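Local coordinates for leucine-rich repeat protein (Bacteroides thetaiotaomicron, PDB 4ECN) that is of unknown function but, as an extracellular leucine-rich repeat protein with transthyretin-like N-terminal domains, probably binds other proteins, at residues K284-Y289 against L300-N305; G355-T360 against I452-N457. All blocks are in the same frame, centred on the assembly; numbering follows the deposited sequence.

In the fold
Both contacts lie in the N-terminal half of the leucine-rich repeat region of this single chain, their centres about 18 Å apart. Interaction 1 closes a loop between helix 266-280 and strand 317-319, at the start of the repeats; interaction 2, later in the chain, joins the turn after strand 351-353 to the next strand of the same sheet, 452-456. They touch where Y289 CE2 packs 3.8 Å from T360 O, and G332 links them further, its backbone bonding to Y289 and its N-H to the carboxylate of E359. The bound sodium ion, sited at Q314 and V317, is about 8 Å from the side chain of W302 in interaction 1.

Interaction 1 (K284-Y289 against L300-N305); sequences KNWRYY and LNWNFN
Y288 N donates to L300 O at 2.8 Å, the single hydrogen bond between 284-289 and 300-305, two irregular segments whose touching parts run 126° apart. The same carbonyl oxygen takes a CA-H...O contact from R287, whose CA lies 3.2 Å from L300 O, so two neighbouring residues close on one acceptor. The side chains centre on W286, whose CG stands anti to the carbonyl carbon, beside the backbone N. Its indole crosses N301 at about a right angle and presents CZ3 over the centre of the W302 ring; W286 CZ3 lies 3.7 Å from W302 CD2. This is an edge-to-face pair, with the ring planes at 67°. N301 OD1 lies 3.5 Å from W286 CE3, the amide plane turned only 30° from the indole, and accepts from the next backbone N-H, W302 N, at 2.7 Å. W278 NE1 also donates to this oxygen, while ND2 bonds to G283 O; the amide is thereby held at both ends. On the exposed side, R287 and L300 lie side by side and point the same way, with L300 CD1 over one face of the guanidinium, 3.5 Å from R287 NH1. Each indole N-H is engaged beyond the contact, W286 NE1 with L281 O and W302 NE1 with P315 O, and F333 packs against both rings. The result is an aromatic cluster joining the loop after helix 266-280 to the loops flanking strands 317-319 and 325-329, consistent with a cap over the start of the repeats, as many leucine-rich repeat proteins have.

Interaction 2 (G355-T360 against I452-N457); sequences GTHSET and IIYFAN
The Y454 ring meets 355-360 at its edge: G355 O lies near the ring plane, 4.0 Å from Y454 CD2, and H357 CE1 comes edge to edge, 4.2 Å from Y454 CE2. T356 OG1 approaches the same CD2 obliquely. Beyond the two segments, H357 ND1 bonds to E497 and NE2 to H386, Y387 meets the imidazole edge-to-face, and F366 meets the tyrosine ring. Next along the strand, the methyl of A456 presses on the backbone, its CB 3.3 Å from T356 N. G355 sits so near A456 that a side chain there would collide with A456 O. N457 supplies the polar part. Its chi1 of -40° sets CG beside the backbone N. N457 ND2 donates to T356 O at 3.1 Å and to E359 OE1 at 3.3 Å, both acceptors close to the amide plane. E359 OE1 also accepts from T434 and from T356 N, which arrives above the carboxylate plane, whereas N457 ND2 comes nearly in line with the C-O bond, on the opposite side. An alanine at N457 would probably leave T356 O and E359 OE1 without this shared donor and N500 without its OD1 partner. T356 to E359 form a type I beta turn leading into helix 359-362. N457 thus ties the end of one parallel strand of the leucine-rich repeat solenoid to the turn after the previous strand, while F455 turns away from 355-360 to meet F354, and Y454 occupies a variable position between I453 and F455.

Interaction 1 (K284-Y289 against L300-N305)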
# COMPACT_ATOMS: atom_id res chain seq x y z
N LYS A 284 11.28 -14.73 -11.59
CA LYS A 284 10.73 -15.09 -12.89
C LYS A 284 9.20 -15.05 -12.87
O LYS A 284 8.61 -14.78 -13.91
CB LYS A 284 11.20 -16.49 -13.33
CG LYS A 284 10.91 -17.64 -12.36
CD LYS A 284 11.35 -18.97 -12.95
CE LYS A 284 11.07 -20.16 -12.06
NZ LYS A 284 11.47 -21.44 -12.70
N ASN A 285 8.57 -15.28 -11.69
CA ASN A 285 7.12 -15.31 -11.54
C ASN A 285 6.54 -14.04 -10.88
O ASN A 285 5.40 -14.06 -10.39
CB ASN A 285 6.70 -16.53 -10.73
CG ASN A 285 6.91 -17.84 -11.43
OD1 ASN A 285 7.54 -18.76 -10.89
ND2 ASN A 285 6.43 -17.97 -12.66
N TRP A 286 7.28 -12.92 -10.90
CA TRP A 286 6.74 -11.67 -10.41
C TRP A 286 5.81 -11.06 -11.45
O TRP A 286 6.06 -11.21 -12.65
CB TRP A 286 7.84 -10.65 -10.08
CG TRP A 286 8.72 -10.92 -8.91
CD1 TRP A 286 8.73 -12.02 -8.10
CD2 TRP A 286 9.73 -10.03 -8.40
NE1 TRP A 286 9.69 -11.88 -7.12
CE2 TRP A 286 10.34 -10.68 -7.29
CE3 TRP A 286 10.22 -8.77 -8.80
CZ2 TRP A 286 11.40 -10.11 -6.59
CZ3 TRP A 286 11.27 -8.20 -8.09
CH2 TRP A 286 11.85 -8.87 -7.00
N ARG A 287 4.75 -10.37 -10.97
CA ARG A 287 3.76 -9.61 -11.75
C ARG A 287 3.28 -8.46 -10.89
O ARG A 287 2.47 -8.66 -9.98
CB ARG A 287 2.59 -10.47 -12.27
CG ARG A 287 2.86 -11.16 -13.60
CD ARG A 287 1.65 -11.92 -14.13
NE ARG A 287 0.65 -11.01 -14.70
CZ ARG A 287 0.52 -10.77 -16.01
NH1 ARG A 287 1.29 -11.40 -16.89
NH2 ARG A 287 -0.40 -9.91 -16.44
N TYR A 288 3.82 -7.27 -11.15
CA TYR A 288 3.47 -6.08 -10.40
C TYR A 288 2.00 -5.73 -10.61
O TYR A 288 1.54 -5.72 -11.75
CB TYR A 288 4.37 -4.90 -10.81
CG TYR A 288 4.01 -3.60 -10.13
CD1 TYR A 288 4.44 -3.33 -8.84
CD2 TYR A 288 3.29 -2.62 -10.80
CE1 TYR A 288 4.13 -2.12 -8.21
CE2 TYR A 288 2.97 -1.41 -10.19
CZ TYR A 288 3.38 -1.17 -8.89
OH TYR A 288 3.06 0.02 -8.29
N TYR A 289 1.28 -5.47 -9.49
CA TYR A 289 -0.11 -5.04 -9.46
C TYR A 289 -0.16 -3.62 -8.94
O TYR A 289 0.25 -3.36 -7.81
CB TYR A 289 -0.98 -5.98 -8.61
CG TYR A 289 -2.44 -5.58 -8.58
CD1 TYR A 289 -3.14 -5.35 -9.77
CD2 TYR A 289 -3.12 -5.43 -7.38
CE1 TYR A 289 -4.48 -4.96 -9.75
CE2 TYR A 289 -4.47 -5.06 -7.35
CZ TYR A 289 -5.15 -4.84 -8.55
OH TYR A 289 -6.47 -4.46 -8.54
N LEU A 300 5.64 -5.27 -15.42
CA LEU A 300 5.27 -6.41 -14.60
C LEU A 300 6.39 -6.93 -13.72
O LEU A 300 6.12 -7.60 -12.72
CB LEU A 300 4.86 -7.58 -15.52
CG LEU A 300 3.62 -7.42 -16.36
CD1 LEU A 300 3.45 -8.63 -17.25
CD2 LEU A 300 2.39 -7.23 -15.49
N ASN A 301 7.66 -6.73 -14.14
CA ASN A 301 8.78 -7.35 -13.44
C ASN A 301 10.08 -6.65 -13.71
O ASN A 301 10.15 -5.76 -14.56
CB ASN A 301 8.88 -8.81 -13.96
CG ASN A 301 9.65 -9.82 -13.17
OD1 ASN A 301 10.41 -9.51 -12.26
ND2 ASN A 301 9.46 -11.07 -13.53
N TRP A 302 11.13 -7.06 -12.98
CA TRP A 302 12.50 -6.64 -13.21
C TRP A 302 13.03 -7.29 -14.48
O TRP A 302 12.43 -8.23 -14.99
CB TRP A 302 13.38 -7.02 -12.03
CG TRP A 302 13.24 -6.16 -10.82
CD1 TRP A 302 12.38 -5.12 -10.64
CD2 TRP A 302 13.99 -6.29 -9.60
NE1 TRP A 302 12.54 -4.59 -9.38
CE2 TRP A 302 13.54 -5.28 -8.73
CE3 TRP A 302 15.02 -7.14 -9.18
CZ2 TRP A 302 14.06 -5.11 -7.45
CZ3 TRP A 302 15.55 -6.97 -7.91
CH2 TRP A 302 15.06 -5.98 -7.05
N ASN A 303 14.16 -6.78 -14.99
CA ASN A 303 14.74 -7.33 -16.20
C ASN A 303 16.26 -7.35 -16.10
O ASN A 303 16.88 -6.31 -15.87
CB ASN A 303 14.29 -6.52 -17.41
CG ASN A 303 14.83 -6.97 -18.74
OD1 ASN A 303 15.00 -8.18 -19.02
ND2 ASN A 303 15.02 -6.00 -19.63
N PHE A 304 16.86 -8.55 -16.28
CA PHE A 304 18.31 -8.75 -16.25
C PHE A 304 18.82 -9.23 -17.64
O PHE A 304 19.99 -9.59 -17.76
CB PHE A 304 18.70 -9.74 -15.13
CG PHE A 304 18.36 -9.24 -13.74
CD1 PHE A 304 19.19 -8.34 -13.07
CD2 PHE A 304 17.19 -9.66 -13.10
CE1 PHE A 304 18.86 -7.87 -11.80
CE2 PHE A 304 16.87 -9.18 -11.82
CZ PHE A 304 17.70 -8.29 -11.19
N ASN A 305 17.97 -9.19 -18.68
CA ASN A 305 18.34 -9.57 -20.05
C ASN A 305 18.81 -8.32 -20.79
O ASN A 305 18.30 -7.94 -21.84
CB ASN A 305 17.19 -10.27 -20.77
CG ASN A 305 16.65 -11.43 -20.01
OD1 ASN A 305 15.45 -11.49 -19.71
ND2 ASN A 305 17.54 -12.31 -19.56

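Interaction 2 (G355-T360 against I452-N457)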
# COMPACT_ATOMS: atom_id res chain seq x y z
N GLY A 355 6.60 -4.98 1.64
CA GLY A 355 5.14 -4.92 1.65
C GLY A 355 4.67 -3.58 2.16
O GLY A 355 5.48 -2.82 2.69
N THR A 356 3.36 -3.29 2.04
CA THR A 356 2.75 -2.01 2.41
C THR A 356 1.27 -2.20 2.72
O THR A 356 0.63 -3.08 2.15
CB THR A 356 2.97 -1.03 1.25
OG1 THR A 356 4.29 -0.54 1.34
CG2 THR A 356 2.07 0.12 1.25
N HIS A 357 0.74 -1.37 3.61
CA HIS A 357 -0.68 -1.39 3.95
C HIS A 357 -1.54 -0.97 2.75
O HIS A 357 -2.72 -1.32 2.68
CB HIS A 357 -0.95 -0.47 5.16
CG HIS A 357 -0.51 0.93 4.96
ND1 HIS A 357 0.78 1.33 5.26
CD2 HIS A 357 -1.19 1.99 4.47
CE1 HIS A 357 0.84 2.61 4.94
NE2 HIS A 357 -0.33 3.06 4.48
N SER A 358 -0.93 -0.26 1.78
CA SER A 358 -1.51 0.32 0.57
C SER A 358 -1.26 -0.55 -0.70
O SER A 358 -1.78 -0.23 -1.77
CB SER A 358 -0.91 1.71 0.37
OG SER A 358 -1.69 2.53 -0.49
N GLU A 359 -0.48 -1.65 -0.58
CA GLU A 359 -0.07 -2.52 -1.69
C GLU A 359 -1.28 -2.97 -2.57
O GLU A 359 -1.23 -2.81 -3.80
CB GLU A 359 0.65 -3.75 -1.11
CG GLU A 359 1.81 -4.33 -1.92
CD GLU A 359 2.57 -5.42 -1.18
OE1 GLU A 359 2.36 -5.57 0.04
OE2 GLU A 359 3.35 -6.16 -1.84
N THR A 360 -2.38 -3.46 -1.97
CA THR A 360 -3.55 -3.92 -2.74
C THR A 360 -4.36 -2.77 -3.37
O THR A 360 -5.18 -2.99 -4.27
CB THR A 360 -4.46 -4.74 -1.86
OG1 THR A 360 -4.79 -3.95 -0.72
CG2 THR A 360 -3.82 -6.05 -1.43
N ILE A 452 13.91 4.03 6.57
CA ILE A 452 12.56 3.47 6.60
C ILE A 452 12.57 2.01 6.12
O ILE A 452 13.16 1.73 5.08
CB ILE A 452 11.62 4.35 5.71
CG1 ILE A 452 11.58 5.82 6.16
CG2 ILE A 452 10.22 3.79 5.66
CD1 ILE A 452 11.12 6.73 5.11
N ILE A 453 11.93 1.09 6.88
CA ILE A 453 11.80 -0.33 6.54
C ILE A 453 10.30 -0.72 6.68
O ILE A 453 9.68 -0.45 7.71
CB ILE A 453 12.76 -1.28 7.32
CG1 ILE A 453 12.82 -2.67 6.68
CG2 ILE A 453 12.49 -1.35 8.82
CD1 ILE A 453 14.08 -3.44 6.99
N TYR A 454 9.72 -1.28 5.60
CA TYR A 454 8.32 -1.69 5.54
C TYR A 454 8.20 -3.19 5.22
O TYR A 454 8.77 -3.68 4.25
CB TYR A 454 7.54 -0.87 4.49
CG TYR A 454 6.91 0.43 4.94
CD1 TYR A 454 7.67 1.45 5.50
CD2 TYR A 454 5.58 0.72 4.65
CE1 TYR A 454 7.10 2.67 5.87
CE2 TYR A 454 5.00 1.94 5.01
CZ TYR A 454 5.77 2.92 5.60
OH TYR A 454 5.21 4.12 5.98
N PHE A 455 7.49 -3.90 6.11
CA PHE A 455 7.09 -5.31 6.02
C PHE A 455 5.62 -5.37 6.13
O PHE A 455 5.07 -4.80 7.07
CB PHE A 455 7.71 -6.17 7.12
CG PHE A 455 9.19 -6.10 7.33
CD1 PHE A 455 10.04 -6.98 6.66
CD2 PHE A 455 9.73 -5.27 8.30
CE1 PHE A 455 11.41 -6.96 6.90
CE2 PHE A 455 11.10 -5.26 8.55
CZ PHE A 455 11.93 -6.10 7.84
N ALA A 456 4.95 -6.06 5.21
CA ALA A 456 3.51 -6.18 5.33
C ALA A 456 2.99 -7.33 4.50
O ALA A 456 3.60 -7.70 3.50
CB ALA A 456 2.81 -4.89 4.93
N ASN A 457 1.86 -7.90 4.95
CA ASN A 457 1.08 -8.97 4.33
C ASN A 457 1.94 -10.15 3.94
O ASN A 457 1.81 -10.67 2.82
CB ASN A 457 0.36 -8.43 3.12
CG ASN A 457 -0.21 -7.05 3.31
OD1 ASN A 457 -1.13 -6.84 4.10
ND2 ASN A 457 0.37 -6.09 2.61